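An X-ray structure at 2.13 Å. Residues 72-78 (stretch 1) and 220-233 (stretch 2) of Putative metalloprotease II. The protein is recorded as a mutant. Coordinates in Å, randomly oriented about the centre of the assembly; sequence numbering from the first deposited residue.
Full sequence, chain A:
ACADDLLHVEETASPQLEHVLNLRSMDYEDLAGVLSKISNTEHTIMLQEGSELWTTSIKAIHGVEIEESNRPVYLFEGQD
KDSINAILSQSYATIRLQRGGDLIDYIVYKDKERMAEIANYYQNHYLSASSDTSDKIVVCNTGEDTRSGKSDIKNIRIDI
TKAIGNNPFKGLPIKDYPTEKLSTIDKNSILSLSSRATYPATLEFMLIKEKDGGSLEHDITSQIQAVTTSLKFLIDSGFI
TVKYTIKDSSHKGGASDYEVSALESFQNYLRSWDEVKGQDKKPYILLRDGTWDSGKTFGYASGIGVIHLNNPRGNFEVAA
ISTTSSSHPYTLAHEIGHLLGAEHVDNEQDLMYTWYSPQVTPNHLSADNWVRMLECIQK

Stretch 1 72-78: PVYLFEG
Stretch 2, residues 220-233: ITSQIQAVTTSLKF

A strand laid across a helix can offer it only alternate side chains, and residues 72-78 of this putative metalloprotease illustrate the rule. The strand is extended, phi -110 to -148 and psi 139 to 154 over residues 73-77, with phi near -70 at Pro72 and Gly78; its axis passes 10.0 Å from that of helix 220-230, the N-to-C directions diverging by 54° (signed crossing angle -54°). Val73 (chi1 t) points toward the helix at Thr221, its CA 8.2 Å from Thr221 CA; Val73 CG1 meets Thr221 CG2 at 4.1 Å, a methyl-to-methyl contact, with Thr221 in the p rotamer. Tyr74 lies out of reach. Leu75 (m, t) comes closest in backbone register, its CA 7.0 Å from Gln225 CA. It buries the most surface: Leu75 CD1 lies 4.4 Å from Ile224 CG2 (Ile224 m, t) and 3.7 Å from Thr228 OG1, and the Gln225 side chain (chi1 t, chi2 103°) starts sideways but ends beside Leu75. The hydroxyl is already satisfied: in the m rotamer Thr228 OG1 donates to Ile224 O at 2.9 Å, one turn back. Phe76 (m) points its CB away. Glu77 (p, t, chi3 -11°) points toward the helix again. Past Leu231 (-105/8), Lys232 sends its side chain (t, t, m, t), bent at chi3, back along the helix; NZ forms a salt bridge with Glu77 OE1, a weak hydrogen bond at 3.3 Å.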

# COMPACT_ATOMS: atom_id res chain seq x y z
N PRO A 72 -15.61 -4.06 3.94
CA PRO A 72 -15.06 -3.08 3.00
C PRO A 72 -14.11 -2.09 3.68
O PRO A 72 -14.31 -1.73 4.84
CB PRO A 72 -16.30 -2.37 2.45
CG PRO A 72 -17.34 -2.54 3.53
CD PRO A 72 -17.04 -3.84 4.23
N VAL A 73 -13.08 -1.68 2.95
CA VAL A 73 -12.20 -0.59 3.37
C VAL A 73 -12.25 0.48 2.28
O VAL A 73 -12.27 0.15 1.10
CB VAL A 73 -10.75 -1.06 3.59
CG1 VAL A 73 -9.85 0.13 3.94
CG2 VAL A 73 -10.67 -2.13 4.67
N TYR A 74 -12.30 1.74 2.67
CA TYR A 74 -12.48 2.82 1.71
C TYR A 74 -11.24 3.71 1.61
O TYR A 74 -10.54 3.94 2.60
CB TYR A 74 -13.72 3.64 2.08
CG TYR A 74 -15.00 2.82 2.14
CD1 TYR A 74 -15.61 2.36 0.97
CD2 TYR A 74 -15.58 2.48 3.35
CE1 TYR A 74 -16.77 1.60 1.02
CE2 TYR A 74 -16.74 1.72 3.41
CZ TYR A 74 -17.33 1.29 2.24
OH TYR A 74 -18.48 0.54 2.30
N LEU A 75 -10.96 4.16 0.40
CA LEU A 75 -9.83 5.04 0.15
C LEU A 75 -10.33 6.44 -0.18
O LEU A 75 -11.41 6.60 -0.75
CB LEU A 75 -8.95 4.50 -0.99
CG LEU A 75 -8.34 3.11 -0.81
CD1 LEU A 75 -7.43 2.76 -1.99
CD2 LEU A 75 -7.56 3.04 0.49
N PHE A 76 -9.53 7.44 0.17
CA PHE A 76 -9.88 8.83 -0.10
C PHE A 76 -8.63 9.54 -0.58
O PHE A 76 -7.53 9.13 -0.24
CB PHE A 76 -10.43 9.52 1.15
CG PHE A 76 -11.55 8.78 1.82
CD1 PHE A 76 -12.87 9.16 1.58
CD2 PHE A 76 -11.30 7.73 2.69
CE1 PHE A 76 -13.92 8.49 2.20
CE2 PHE A 76 -12.34 7.05 3.31
CZ PHE A 76 -13.65 7.43 3.06
N GLU A 77 -8.81 10.60 -1.37
CA GLU A 77 -7.67 11.39 -1.83
C GLU A 77 -8.02 12.86 -2.03
O GLU A 77 -9.18 13.22 -2.28
CB GLU A 77 -7.11 10.82 -3.13
CG GLU A 77 -8.02 10.98 -4.33
CD GLU A 77 -7.47 10.32 -5.59
OE1 GLU A 77 -6.28 9.92 -5.58
OE2 GLU A 77 -8.22 10.20 -6.58
N GLY A 78 -7.00 13.70 -1.90
CA GLY A 78 -7.08 15.12 -2.16
C GLY A 78 -7.31 15.42 -3.62
O GLY A 78 -6.90 14.65 -4.49
N ILE A 220 -0.91 -2.56 5.24
CA ILE A 220 -1.37 -3.26 4.05
C ILE A 220 -2.21 -2.33 3.17
O ILE A 220 -2.00 -2.26 1.96
CB ILE A 220 -2.18 -4.52 4.41
CG1 ILE A 220 -1.28 -5.49 5.18
CG2 ILE A 220 -2.73 -5.19 3.17
CD1 ILE A 220 -2.01 -6.70 5.75
N THR A 221 -3.15 -1.62 3.78
CA THR A 221 -4.01 -0.75 3.00
C THR A 221 -3.28 0.54 2.60
O THR A 221 -3.63 1.14 1.59
CB THR A 221 -5.32 -0.43 3.74
OG1 THR A 221 -5.02 0.02 5.07
CG2 THR A 221 -6.19 -1.71 3.82
N SER A 222 -2.27 0.94 3.36
CA SER A 222 -1.40 2.03 2.90
C SER A 222 -0.61 1.61 1.65
O SER A 222 -0.46 2.41 0.72
CB SER A 222 -0.42 2.48 3.99
OG SER A 222 -1.11 3.08 5.07
N GLN A 223 -0.13 0.37 1.62
CA GLN A 223 0.53 -0.15 0.42
C GLN A 223 -0.43 -0.20 -0.76
O GLN A 223 -0.06 0.10 -1.90
CB GLN A 223 1.10 -1.55 0.67
CG GLN A 223 2.22 -1.63 1.71
CD GLN A 223 3.58 -1.31 1.12
OE1 GLN A 223 3.78 -1.41 -0.09
NE2 GLN A 223 4.53 -0.95 1.97
N ILE A 224 -1.67 -0.59 -0.48
CA ILE A 224 -2.72 -0.69 -1.49
C ILE A 224 -3.05 0.67 -2.09
O ILE A 224 -3.29 0.79 -3.29
CB ILE A 224 -4.01 -1.29 -0.90
CG1 ILE A 224 -3.86 -2.80 -0.70
CG2 ILE A 224 -5.20 -1.00 -1.78
CD1 ILE A 224 -5.00 -3.39 0.14
N GLN A 225 -3.07 1.68 -1.24
CA GLN A 225 -3.33 3.04 -1.67
C GLN A 225 -2.30 3.47 -2.73
O GLN A 225 -2.66 4.06 -3.75
CB GLN A 225 -3.29 3.98 -0.47
CG GLN A 225 -3.47 5.44 -0.80
CD GLN A 225 -4.86 5.91 -0.45
OE1 GLN A 225 -5.18 6.17 0.71
NE2 GLN A 225 -5.70 6.03 -1.47
N ALA A 226 -1.04 3.14 -2.48
CA ALA A 226 0.02 3.43 -3.45
C ALA A 226 -0.16 2.66 -4.76
O ALA A 226 0.03 3.22 -5.84
CB ALA A 226 1.38 3.13 -2.84
N VAL A 227 -0.56 1.39 -4.67
CA VAL A 227 -0.85 0.63 -5.88
C VAL A 227 -1.93 1.34 -6.67
O VAL A 227 -1.81 1.54 -7.88
CB VAL A 227 -1.35 -0.80 -5.58
CG1 VAL A 227 -1.63 -1.53 -6.89
CG2 VAL A 227 -0.34 -1.57 -4.74
N THR A 228 -2.98 1.75 -5.95
CA THR A 228 -4.13 2.40 -6.56
C THR A 228 -3.73 3.70 -7.24
O THR A 228 -4.21 4.02 -8.34
CB THR A 228 -5.22 2.66 -5.50
OG1 THR A 228 -5.65 1.40 -4.95
CG2 THR A 228 -6.42 3.36 -6.12
N THR A 229 -2.84 4.46 -6.61
CA THR A 229 -2.33 5.68 -7.22
C THR A 229 -1.53 5.36 -8.49
O THR A 229 -1.71 6.00 -9.52
CB THR A 229 -1.44 6.44 -6.24
OG1 THR A 229 -2.24 6.86 -5.12
CG2 THR A 229 -0.81 7.67 -6.91
N SER A 230 -0.68 4.34 -8.42
CA SER A 230 0.16 4.00 -9.56
C SER A 230 -0.65 3.53 -10.75
O SER A 230 -0.21 3.68 -11.90
CB SER A 230 1.18 2.93 -9.17
OG SER A 230 0.57 1.65 -9.03
N LEU A 231 -1.84 2.99 -10.49
CA LEU A 231 -2.67 2.43 -11.56
C LEU A 231 -3.85 3.32 -11.93
O LEU A 231 -4.72 2.90 -12.70
CB LEU A 231 -3.19 1.04 -11.16
CG LEU A 231 -2.10 0.01 -10.86
CD1 LEU A 231 -2.70 -1.38 -10.66
CD2 LEU A 231 -1.08 -0.01 -12.00
N LYS A 232 -3.87 4.53 -11.39
CA LYS A 232 -4.95 5.48 -11.68
C LYS A 232 -5.16 5.69 -13.18
O LYS A 232 -6.30 5.81 -13.66
CB LYS A 232 -4.68 6.83 -11.02
CG LYS A 232 -5.81 7.83 -11.21
CD LYS A 232 -5.50 9.18 -10.57
CE LYS A 232 -5.44 9.10 -9.06
NZ LYS A 232 -4.65 10.22 -8.47
N PHE A 233 -4.07 5.75 -13.94
CA PHE A 233 -4.19 6.00 -15.38
C PHE A 233 -4.96 4.89 -16.10
O PHE A 233 -5.57 5.14 -17.14
CB PHE A 233 -2.81 6.19 -16.01
CG PHE A 233 -1.98 4.93 -16.10
CD1 PHE A 233 -1.81 4.28 -17.31
CD2 PHE A 233 -1.33 4.42 -14.98
CE1 PHE A 233 -1.03 3.14 -17.41
CE2 PHE A 233 -0.55 3.28 -15.07
CZ PHE A 233 -0.40 2.64 -16.28